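Local coordinates for protein KLLA0F20702p (PDB 5Y5A) that probably recruits telomerase to telomere ends through its partnership with Cdc13, as the Est1-family subunit of yeast telomerase (here its larger N-terminal part), at residues 88-93 and 128-133; 95-100 and 117-122; 404-409 and 450-455; 411-416 and 420-425. All blocks are in the same frame, centred on the assembly; numbering follows the deposited sequence.

Contact 1. Residues 88-93 and 128-133; sequences HVHYPI and PQIHKL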
# COMPACT_ATOMS: atom_id res chain seq x y z
N HIS A 88 11.20 2.97 23.02
CA HIS A 88 11.52 3.27 24.41
C HIS A 88 12.03 4.69 24.63
O HIS A 88 11.97 5.21 25.75
CB HIS A 88 12.56 2.28 24.93
CG HIS A 88 12.06 0.87 24.96
ND1 HIS A 88 11.17 0.41 25.91
CD2 HIS A 88 12.33 -0.19 24.16
CE1 HIS A 88 10.91 -0.86 25.69
NE2 HIS A 88 11.60 -1.25 24.64
N VAL A 89 12.53 5.32 23.58
CA VAL A 89 13.11 6.65 23.71
C VAL A 89 12.28 7.72 23.00
O VAL A 89 11.86 8.70 23.60
CB VAL A 89 14.54 6.71 23.17
CG1 VAL A 89 15.12 8.09 23.36
CG2 VAL A 89 15.40 5.66 23.86
N HIS A 90 12.10 7.55 21.70
CA HIS A 90 11.41 8.54 20.91
C HIS A 90 9.91 8.53 21.00
O HIS A 90 9.31 9.56 21.21
CB HIS A 90 11.82 8.43 19.46
CG HIS A 90 13.24 8.78 19.23
ND1 HIS A 90 13.88 8.54 18.03
CD2 HIS A 90 14.16 9.35 20.03
CE1 HIS A 90 15.12 8.95 18.11
NE2 HIS A 90 15.32 9.45 19.32
N TYR A 91 9.29 7.39 20.80
CA TYR A 91 7.83 7.33 20.88
C TYR A 91 7.28 7.89 22.20
O TYR A 91 6.31 8.66 22.17
CB TYR A 91 7.30 5.90 20.69
CG TYR A 91 5.80 5.85 20.84
CD1 TYR A 91 4.97 6.23 19.79
CD2 TYR A 91 5.21 5.44 22.03
CE1 TYR A 91 3.59 6.21 19.92
CE2 TYR A 91 3.83 5.41 22.17
CZ TYR A 91 3.03 5.79 21.12
OH TYR A 91 1.66 5.76 21.26
N PRO A 92 7.86 7.51 23.36
CA PRO A 92 7.28 8.05 24.60
C PRO A 92 7.40 9.57 24.70
O PRO A 92 6.53 10.20 25.30
CB PRO A 92 8.10 7.36 25.69
CG PRO A 92 9.35 6.92 25.03
CD PRO A 92 8.94 6.54 23.65
N ILE A 93 8.45 10.14 24.13
CA ILE A 93 8.58 11.59 24.07
C ILE A 93 7.48 12.19 23.19
O ILE A 93 6.77 13.10 23.61
CB ILE A 93 9.95 12.02 23.52
CG1 ILE A 93 11.07 11.59 24.47
CG2 ILE A 93 9.99 13.53 23.34
CD1 ILE A 93 12.46 11.87 23.93
N PRO A 128 15.68 18.32 16.48
CA PRO A 128 16.86 18.12 15.63
C PRO A 128 17.77 16.98 16.07
O PRO A 128 18.46 16.40 15.23
CB PRO A 128 17.58 19.47 15.72
CG PRO A 128 16.50 20.45 15.97
CD PRO A 128 15.54 19.74 16.88
N GLN A 129 17.78 16.66 17.36
CA GLN A 129 18.60 15.56 17.87
C GLN A 129 18.02 14.22 17.45
O GLN A 129 18.74 13.34 16.97
CB GLN A 129 18.72 15.64 19.39
CG GLN A 129 19.64 16.75 19.86
CD GLN A 129 20.99 16.70 19.17
OE1 GLN A 129 21.71 15.70 19.24
NE2 GLN A 129 21.33 17.78 18.47
N ILE A 130 16.71 14.08 17.63
CA ILE A 130 15.99 12.88 17.24
C ILE A 130 16.21 12.61 15.76
O ILE A 130 16.52 11.48 15.37
CB ILE A 130 14.48 13.02 17.51
CG1 ILE A 130 14.24 13.21 19.01
CG2 ILE A 130 13.73 11.81 16.98
CD1 ILE A 130 12.79 13.44 19.36
N HIS A 131 16.04 13.64 14.95
CA HIS A 131 16.23 13.51 13.52
C HIS A 131 17.66 13.11 13.19
O HIS A 131 17.90 12.33 12.27
CB HIS A 131 15.87 14.80 12.80
CG HIS A 131 15.95 14.71 11.31
ND1 HIS A 131 17.07 15.09 10.60
CD2 HIS A 131 15.07 14.25 10.40
CE1 HIS A 131 16.87 14.88 9.32
NE2 HIS A 131 15.66 14.37 9.16
N LYS A 132 18.61 13.65 13.95
CA LYS A 132 20.02 13.39 13.70
C LYS A 132 20.39 11.95 14.01
O LYS A 132 21.20 11.36 13.30
CB LYS A 132 20.91 14.33 14.52
CG LYS A 132 21.20 15.64 13.82
CD LYS A 132 22.08 16.55 14.66
CE LYS A 132 22.27 17.91 13.98
NZ LYS A 132 23.07 18.85 14.81
N LEU A 133 19.81 11.37 15.05
CA LEU A 133 20.10 9.99 15.41
C LEU A 133 19.83 9.03 14.25
O LEU A 133 20.60 8.10 13.99
CB LEU A 133 19.28 9.57 16.63
CG LEU A 133 19.55 8.17 17.17
CD1 LEU A 133 20.94 8.08 17.77
CD2 LEU A 133 18.52 7.81 18.21

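Contact 2. Residues 95-100 and 117-122; sequences KYFQNW and RQLNSI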
# COMPACT_ATOMS: atom_id res chain seq x y z
N LYS A 95 4.68 10.96 22.23
CA LYS A 95 3.38 10.73 22.82
C LYS A 95 3.03 11.83 23.83
O LYS A 95 1.91 12.32 23.87
CB LYS A 95 3.32 9.36 23.48
CG LYS A 95 1.96 8.99 24.06
CD LYS A 95 1.92 7.53 24.48
CE LYS A 95 0.65 7.20 25.24
NZ LYS A 95 0.68 5.82 25.79
N TYR A 96 4.02 12.22 24.64
CA TYR A 96 3.81 13.24 25.67
C TYR A 96 3.46 14.58 25.06
O TYR A 96 2.63 15.32 25.59
CB TYR A 96 5.05 13.37 26.56
CG TYR A 96 4.93 14.45 27.61
CD1 TYR A 96 4.26 14.22 28.81
CD2 TYR A 96 5.50 15.71 27.41
CE1 TYR A 96 4.15 15.21 29.77
CE2 TYR A 96 5.40 16.70 28.38
CZ TYR A 96 4.73 16.45 29.55
OH TYR A 96 4.62 17.43 30.51
N PHE A 97 4.10 14.91 23.95
CA PHE A 97 3.79 16.14 23.22
C PHE A 97 2.40 16.09 22.60
O PHE A 97 1.74 17.12 22.47
CB PHE A 97 4.84 16.39 22.14
CG PHE A 97 6.12 16.96 22.67
CD1 PHE A 97 7.02 16.16 23.35
CD2 PHE A 97 6.42 18.30 22.49
CE1 PHE A 97 8.19 16.69 23.85
CE2 PHE A 97 7.60 18.83 22.99
CZ PHE A 97 8.48 18.03 23.67
N GLN A 98 1.93 14.89 22.29
CA GLN A 98 0.61 14.71 21.74
C GLN A 98 -0.39 14.99 22.83
O GLN A 98 -1.23 15.86 22.71
CB GLN A 98 0.45 13.29 21.22
CG GLN A 98 -0.85 13.03 20.50
CD GLN A 98 -0.98 13.81 19.21
OE1 GLN A 98 -0.24 13.58 18.27
NE2 GLN A 98 -1.93 14.72 19.16
N ASN A 99 -0.30 14.24 23.91
CA ASN A 99 -1.18 14.41 25.06
C ASN A 99 -1.28 15.87 25.49
O ASN A 99 -2.36 16.38 25.77
CB ASN A 99 -0.69 13.58 26.25
CG ASN A 99 -0.77 12.10 25.99
OD1 ASN A 99 -0.84 11.66 24.84
ND2 ASN A 99 -0.78 11.31 27.06
N TRP A 100 -0.13 16.53 25.51
CA TRP A 100 -0.07 17.92 25.91
C TRP A 100 -0.73 18.81 24.86
O TRP A 100 -1.47 19.73 25.21
CB TRP A 100 1.38 18.33 26.13
CG TRP A 100 1.57 19.14 27.37
CD1 TRP A 100 2.04 18.71 28.58
CD2 TRP A 100 1.27 20.53 27.53
NE1 TRP A 100 2.06 19.74 29.48
CE2 TRP A 100 1.59 20.87 28.86
CE3 TRP A 100 0.76 21.52 26.68
CZ2 TRP A 100 1.42 22.15 29.35
CZ3 TRP A 100 0.60 22.78 27.17
CH2 TRP A 100 0.93 23.09 28.49
N ARG A 117 2.85 27.86 21.42
CA ARG A 117 4.21 28.31 21.15
C ARG A 117 5.23 27.87 22.21
O ARG A 117 6.40 27.70 21.90
CB ARG A 117 4.24 29.84 21.02
CG ARG A 117 3.46 30.36 19.82
CD ARG A 117 3.51 31.88 19.76
NE ARG A 117 2.79 32.40 18.60
CZ ARG A 117 2.64 33.70 18.32
NH1 ARG A 117 3.18 34.61 19.12
NH2 ARG A 117 1.96 34.07 17.25
N GLN A 118 4.78 27.70 23.45
CA GLN A 118 5.69 27.31 24.52
C GLN A 118 6.18 25.88 24.35
O GLN A 118 7.38 25.61 24.41
CB GLN A 118 5.03 27.48 25.88
CG GLN A 118 5.94 27.15 27.05
CD GLN A 118 5.33 27.50 28.38
OE1 GLN A 118 4.16 27.87 28.46
NE2 GLN A 118 6.12 27.39 29.45
N LEU A 119 5.25 24.96 24.13
CA LEU A 119 5.62 23.56 23.97
C LEU A 119 6.16 23.30 22.57
O LEU A 119 6.88 22.33 22.34
CB LEU A 119 4.43 22.65 24.27
CG LEU A 119 4.71 21.16 24.06
CD1 LEU A 119 5.80 20.65 25.01
CD2 LEU A 119 3.43 20.34 24.18
N ASN A 120 5.83 24.17 21.62
CA ASN A 120 6.49 24.15 20.33
C ASN A 120 7.92 24.65 20.43
O ASN A 120 8.75 24.37 19.56
CB ASN A 120 5.72 24.98 19.30
CG ASN A 120 4.78 24.14 18.47
OD1 ASN A 120 4.96 22.94 18.34
ND2 ASN A 120 3.77 24.78 17.89
N SER A 121 8.22 25.39 21.48
CA SER A 121 9.57 25.91 21.67
C SER A 121 10.49 24.83 22.22
O SER A 121 11.61 24.66 21.73
CB SER A 121 9.57 27.12 22.60
OG SER A 121 10.90 27.57 22.81
N ILE A 122 10.03 24.10 23.24
CA ILE A 122 10.82 23.01 23.80
C ILE A 122 10.94 21.86 22.80
O ILE A 122 11.93 21.12 22.81
CB ILE A 122 10.21 22.50 25.14
CG1 ILE A 122 10.29 23.57 26.23
CG2 ILE A 122 10.89 21.23 25.60
CD1 ILE A 122 9.48 23.25 27.48

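Contact 3. Residues 404-409 and 450-455; sequences HLIDKV and CQSMVN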
# COMPACT_ATOMS: atom_id res chain seq x y z
N HIS A 404 -17.98 -4.13 -14.26
CA HIS A 404 -18.28 -2.72 -14.50
C HIS A 404 -17.02 -2.01 -15.02
O HIS A 404 -17.09 -1.29 -16.03
CB HIS A 404 -18.79 -2.05 -13.22
CG HIS A 404 -19.29 -0.65 -13.44
ND1 HIS A 404 -20.43 -0.38 -14.15
CD2 HIS A 404 -18.80 0.54 -13.03
CE1 HIS A 404 -20.63 0.93 -14.18
NE2 HIS A 404 -19.65 1.51 -13.51
N LEU A 405 -15.89 -2.22 -14.36
CA LEU A 405 -14.60 -1.71 -14.82
C LEU A 405 -14.29 -2.13 -16.25
O LEU A 405 -13.89 -1.33 -17.06
CB LEU A 405 -13.47 -2.18 -13.92
CG LEU A 405 -13.18 -1.37 -12.67
CD1 LEU A 405 -11.84 -1.80 -12.08
CD2 LEU A 405 -13.19 0.11 -13.00
N ILE A 406 -14.45 -3.42 -16.52
CA ILE A 406 -14.15 -3.95 -17.84
C ILE A 406 -15.12 -3.39 -18.89
O ILE A 406 -14.70 -2.83 -19.90
CB ILE A 406 -14.22 -5.48 -17.85
CG1 ILE A 406 -13.13 -6.05 -16.94
CG2 ILE A 406 -14.08 -6.01 -19.29
CD1 ILE A 406 -13.36 -7.47 -16.49
N ASP A 407 -16.42 -3.53 -18.64
CA ASP A 407 -17.42 -3.14 -19.62
C ASP A 407 -17.42 -1.63 -19.89
O ASP A 407 -17.49 -1.22 -21.04
CB ASP A 407 -18.82 -3.57 -19.18
CG ASP A 407 -18.97 -5.09 -19.10
OD1 ASP A 407 -18.04 -5.82 -19.50
OD2 ASP A 407 -20.03 -5.56 -18.62
N LYS A 408 -17.34 -0.80 -18.85
CA LYS A 408 -17.54 0.63 -19.08
C LYS A 408 -16.24 1.42 -19.18
O LYS A 408 -16.26 2.58 -19.60
CB LYS A 408 -18.43 1.24 -17.98
CG LYS A 408 -19.71 0.48 -17.69
CD LYS A 408 -20.64 0.44 -18.88
CE LYS A 408 -21.90 -0.35 -18.54
NZ LYS A 408 -22.72 -0.60 -19.75
N VAL A 409 -15.12 0.82 -18.81
CA VAL A 409 -13.88 1.60 -18.81
C VAL A 409 -12.79 1.00 -19.70
O VAL A 409 -12.42 1.60 -20.71
CB VAL A 409 -13.31 1.79 -17.37
CG1 VAL A 409 -12.11 2.70 -17.40
CG2 VAL A 409 -14.38 2.37 -16.45
N CYS A 450 -16.85 -13.80 -17.16
CA CYS A 450 -16.36 -14.52 -18.34
C CYS A 450 -16.77 -13.84 -19.63
O CYS A 450 -15.96 -13.74 -20.56
CB CYS A 450 -16.86 -15.97 -18.34
SG CYS A 450 -16.04 -16.96 -17.08
N GLN A 451 -18.00 -13.37 -19.70
CA GLN A 451 -18.44 -12.60 -20.86
C GLN A 451 -17.55 -11.35 -21.05
O GLN A 451 -17.13 -11.05 -22.17
CB GLN A 451 -19.90 -12.19 -20.73
CG GLN A 451 -20.43 -11.40 -21.93
CD GLN A 451 -20.52 -12.26 -23.18
OE1 GLN A 451 -21.31 -13.19 -23.25
NE2 GLN A 451 -19.68 -11.96 -24.17
N SER A 452 -17.26 -10.65 -19.96
CA SER A 452 -16.44 -9.44 -20.03
C SER A 452 -15.02 -9.72 -20.53
O SER A 452 -14.49 -8.98 -21.35
CB SER A 452 -16.38 -8.76 -18.65
OG SER A 452 -17.56 -8.02 -18.41
N MET A 453 -14.41 -10.79 -20.04
CA MET A 453 -13.05 -11.13 -20.44
C MET A 453 -12.98 -11.59 -21.88
O MET A 453 -12.00 -11.34 -22.57
CB MET A 453 -12.46 -12.20 -19.51
CG MET A 453 -12.10 -11.66 -18.13
SD MET A 453 -11.33 -10.02 -18.19
CE MET A 453 -9.63 -10.42 -18.55
N VAL A 454 -14.03 -12.28 -22.32
CA VAL A 454 -14.17 -12.67 -23.72
C VAL A 454 -14.20 -11.45 -24.65
O VAL A 454 -13.50 -11.41 -25.67
CB VAL A 454 -15.45 -13.52 -23.93
CG1 VAL A 454 -15.87 -13.53 -25.40
CG2 VAL A 454 -15.23 -14.94 -23.39
N ASN A 455 -15.01 -10.45 -24.29
CA ASN A 455 -15.11 -9.21 -25.07
C ASN A 455 -13.78 -8.48 -25.12
O ASN A 455 -13.36 -8.01 -26.17
CB ASN A 455 -16.17 -8.27 -24.48
CG ASN A 455 -17.57 -8.82 -24.63
OD1 ASN A 455 -17.82 -9.70 -25.45
ND2 ASN A 455 -18.49 -8.30 -23.83

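Contact 4. Residues 411-416 and 420-425; sequences MKEFKN and FQYLAM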
# COMPACT_ATOMS: atom_id res chain seq x y z
N MET A 411 -12.81 -1.48 -21.77
CA MET A 411 -13.28 -1.72 -23.14
C MET A 411 -13.27 -0.45 -23.97
O MET A 411 -13.12 -0.51 -25.20
CB MET A 411 -14.69 -2.33 -23.14
CG MET A 411 -14.74 -3.82 -22.84
SD MET A 411 -13.99 -4.83 -24.14
CE MET A 411 -15.28 -4.78 -25.38
N LYS A 412 -13.41 0.70 -23.32
CA LYS A 412 -13.39 1.98 -24.04
C LYS A 412 -11.98 2.55 -24.14
O LYS A 412 -11.77 3.58 -24.76
CB LYS A 412 -14.31 3.01 -23.37
CG LYS A 412 -15.75 2.54 -23.16
CD LYS A 412 -16.69 3.73 -22.90
CE LYS A 412 -18.06 3.26 -22.41
NZ LYS A 412 -19.01 4.39 -22.22
N GLU A 413 -11.00 1.88 -23.52
CA GLU A 413 -9.65 2.44 -23.46
C GLU A 413 -8.51 1.45 -23.72
O GLU A 413 -7.36 1.74 -23.40
CB GLU A 413 -9.42 3.09 -22.09
CG GLU A 413 -10.39 4.21 -21.75
CD GLU A 413 -10.23 5.42 -22.64
OE1 GLU A 413 -11.17 6.24 -22.73
OE2 GLU A 413 -9.14 5.57 -23.24
N PHE A 414 -8.81 0.29 -24.31
CA PHE A 414 -7.78 -0.74 -24.42
C PHE A 414 -6.69 -0.35 -25.43
O PHE A 414 -5.63 -0.97 -25.45
CB PHE A 414 -8.39 -2.10 -24.79
CG PHE A 414 -9.06 -2.13 -26.14
CD1 PHE A 414 -8.32 -2.39 -27.29
CD2 PHE A 414 -10.42 -1.91 -26.26
CE1 PHE A 414 -8.93 -2.42 -28.53
CE2 PHE A 414 -11.04 -1.94 -27.50
CZ PHE A 414 -10.29 -2.19 -28.63
N LYS A 415 -6.95 0.68 -26.24
CA LYS A 415 -5.95 1.16 -27.20
C LYS A 415 -5.12 2.32 -26.65
O LYS A 415 -4.16 2.77 -27.29
CB LYS A 415 -6.62 1.60 -28.51
CG LYS A 415 -7.28 0.47 -29.28
CD LYS A 415 -7.86 0.95 -30.59
CE LYS A 415 -8.61 -0.18 -31.27
NZ LYS A 415 -9.22 0.23 -32.57
N ASN A 416 -5.49 2.80 -25.47
CA ASN A 416 -4.83 3.97 -24.88
C ASN A 416 -3.40 3.65 -24.45
O ASN A 416 -3.18 2.92 -23.48
CB ASN A 416 -5.65 4.47 -23.68
CG ASN A 416 -5.19 5.82 -23.16
OD1 ASN A 416 -3.99 6.11 -23.10
ND2 ASN A 416 -6.14 6.67 -22.78
N PHE A 420 -1.17 3.82 -18.27
CA PHE A 420 -0.87 2.43 -17.98
C PHE A 420 -2.03 1.77 -17.25
O PHE A 420 -2.19 0.55 -17.33
CB PHE A 420 0.42 2.30 -17.15
CG PHE A 420 0.27 2.69 -15.70
CD1 PHE A 420 -0.10 1.75 -14.75
CD2 PHE A 420 0.50 4.00 -15.29
CE1 PHE A 420 -0.25 2.10 -13.42
CE2 PHE A 420 0.36 4.36 -13.96
CZ PHE A 420 -0.02 3.41 -13.02
N GLN A 421 -2.85 2.55 -16.55
CA GLN A 421 -3.81 1.98 -15.60
C GLN A 421 -4.85 1.06 -16.22
O GLN A 421 -5.29 0.10 -15.59
CB GLN A 421 -4.54 3.08 -14.83
CG GLN A 421 -3.70 3.82 -13.82
CD GLN A 421 -3.10 5.08 -14.40
OE1 GLN A 421 -3.14 5.31 -15.61
NE2 GLN A 421 -2.54 5.92 -13.53
N TYR A 422 -5.25 1.36 -17.45
CA TYR A 422 -6.33 0.63 -18.10
C TYR A 422 -6.02 -0.86 -18.24
O TYR A 422 -6.79 -1.69 -17.76
CB TYR A 422 -6.65 1.26 -19.45
CG TYR A 422 -7.26 2.62 -19.26
CD1 TYR A 422 -8.51 2.75 -18.66
CD2 TYR A 422 -6.59 3.77 -19.64
CE1 TYR A 422 -9.08 3.98 -18.47
CE2 TYR A 422 -7.17 5.02 -19.45
CZ TYR A 422 -8.42 5.11 -18.86
OH TYR A 422 -9.01 6.34 -18.65
N LEU A 423 -4.89 -1.19 -18.86
CA LEU A 423 -4.53 -2.60 -19.01
C LEU A 423 -3.88 -3.16 -17.74
O LEU A 423 -3.91 -4.36 -17.50
CB LEU A 423 -3.60 -2.78 -20.22
CG LEU A 423 -4.25 -2.55 -21.60
CD1 LEU A 423 -3.33 -3.00 -22.71
CD2 LEU A 423 -5.60 -3.26 -21.71
N ALA A 424 -3.30 -2.28 -16.92
CA ALA A 424 -2.73 -2.70 -15.63
C ALA A 424 -3.81 -3.27 -14.71
O ALA A 424 -3.57 -4.23 -13.99
CB ALA A 424 -2.02 -1.55 -14.95
N MET A 425 -4.99 -2.68 -14.75
CA MET A 425 -6.11 -3.16 -13.95
C MET A 425 -6.53 -4.57 -14.38
O MET A 425 -6.82 -5.42 -13.54
CB MET A 425 -7.31 -2.20 -14.04
CG MET A 425 -7.15 -0.94 -13.18
SD MET A 425 -8.61 0.12 -13.08
CE MET A 425 -8.86 0.54 -14.80

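Contact 1. Residues 88-93 and 128-133
H90, on helix 78-105, reaches across to helix 113-144 and lays its imidazole ring against I130 and L133. With CG placed beside the backbone N and anti to the carbonyl carbon (chi1 -66°), the ring projects from a CB that already points at the second helix. Atom by atom, CG comes first and lies 3.8 Å from I130 CG2. Of the two ring atoms that follow, ND1 comes closer to the same methyl, at 3.4 Å, while CD2 sits 4.0 Å from I130 CG1. At the far end of the ring, CE1 touches I130 CG2 at 3.4 Å and L133 CD2 at 3.6 Å, and NE2 is 3.8 Å from L133 CD2. I130 CG2 therefore covers one face of the imidazole, 3.5 Å from its centroid and 16° off the normal, a CH-pi contact displaced slightly toward the rim. The L133 methyl approaches obliquely. I130 can offer CG2 in this way because that branch is anti to its own backbone N, which leaves CG1 to run past the ring. Both ring nitrogens have partners outside the two segments: ND1 is hydrogen-bonded to the hydroxyl of Y134, one residue beyond L133, and NE2 to NE2 of H42 on helix 33-53. The contact thus buries an imidazole among the helices of this TPR-clan region, its two nitrogens satisfied by bonds that probably restrain its tilt. I130 and L133 supply only apolar surface, so the chemistry across the helix pair is dispersion and CH-pi packing, while the polar character of H90 is spent on Y134 and H42.

Contact 2. Residues 95-100 and 117-122
L119 pushes its two methyls between F97 and W100 and carries most of the apolar contact. CD1 meets the F97 ring obliquely, 3.3 Å from F97 CE2 and 3.5 Å from F97 CD2, a tight fit. CD2 turns to the tryptophan, where it lies 3.5 Å from W100 CB and 3.8 Å from W100 CE3. The first torsion (177°) sets CG anti to the backbone N and carries the fork toward the other helix; the second then parts the methyls between the two aromatics. I122, one turn further on, adds a looser touch, with CG2 near the plane of the F97 ring at its edge, 4.4 Å from CZ. The two segments belong to an antiparallel helical hairpin, helix 78-105 packed on helix 113-144. Their local axes run at 173° to each other and approach to 11.3 Å, a spacing bridged by F97, W100 and L119. An alanine in place of L119 would remove both methyls and is likely to open a gap between F97 and W100, with the phenyl ring less restrained on that side. Aromatic-to-backbone contact is the second kind of interaction: the edge of the F97 ring faces the carbonyl oxygen of L119 in the ring plane, with CE2 3.6 Å from O. Beyond the pair, F97 rests on L123, I126 and M205 of helix 179-206, whose backbone oxygen accepts a hydrogen bond from N120 ND2.

Contact 3. Residues 404-409 and 450-455
D407 and S452 meet through their polar ends, while I406 and M453 cross beside them at about a right angle. The serine hydroxyl donates to D407 OD1, with OG and OD1 a short 2.5 Å apart. It arrives on the syn side of that oxygen, 27° out of the carboxylate plane. The other oxygen, OD2, lies 3.5 Å from S452 OG, too badly aligned to share the bond. The D407 first torsion (chi1 -64°) puts CG beside the backbone N and swings the acid across to the neighbouring helix. I406 faces the second helix directly: its CG2 branch, anti to the backbone N, sits 3.6 Å from both the CB and the backbone O of S452. Its other branch ends in CD1, 3.7 Å from M453 SD. Although the M453 CB leads away from helix 385-410, bends at chi2 and chi3 fold the chain back to bring the sulphur over. An apolar patch therefore lies beside the short polar bridge. Helix 421-433 touches both sides, through L405 on M425 and M453 on M430. The local helix axes approach to 9.5 Å and make an angle of 40°, running broadly the same way. Such inclined packing of two helices separated in sequence by others is consistent with the layered all-helical architecture of the TPR clan, here in the Est1 DNA/RNA binding domain.

Contact 4. Residues 411-416 and 420-425
A type I beta turn, E413 to N416, lies in the connection between helix 385-410 and helix 421-433 and folds back on the first turn of the latter. E413 covers one face of the Y422 ring: CB stands over its centre, 3.5 Å from the centroid and 10° off the normal, a CH-pi contact. CG continues over the same face toward the hydroxyl end, 3.5 Å from Y422 CE1. A bend at chi2 of E413 (-67°) then turns the carboxylate along the turn, where OE2 accepts from N416 ND2 at 3.2 Å. That bond is nearly straight, 171° at the hydrogen, though the amide reaches OE2 from above the carboxylate plane. N416 ND2 also comes obliquely within 3.9 Å of Y422 CE2. N416 OD1 accepts from the backbone N of E418, an Asx turn, and from that of M419. F414 contributes CB, 4.3 Å from L423 CD2, and a carbonyl oxygen bonded to H530 of helix 526-546. An alanine instead of Y422 would strip the ring from beneath E413 and would probably leave its CB and CG without their packing partner, with the turn less firmly seated on the helix. E413 OE1 is bonded to the hydroxyl of Y354. The aliphatic part of E413 therefore packs on an aromatic face while its carboxylate holds two hydrogen bonds, to its own turn's asparagine and to helix 339-379.

Overall arrangement
The four contacts form two pairs on opposite sides of the chain's centre. Contacts 1 and 2 are successive levels of one helical hairpin, helices 78-105 and 113-144, with centres 14 Å apart and contact 2 nested inside the loop closed by contact 1. Contacts 3 and 4, centres 12 Å apart, touch each other: I406 O lies 3.0 Å from M411 N, probably a hydrogen bond, and V409 CG1 packs on Y422 CE1 at 3.4 Å. Contact 4 belongs to the connection nested within contact 3. Between the pairs, contacts 1 and 3 have centres about 52 Å apart and nearest atoms about 36 Å apart, spanning the two Est1 family regions.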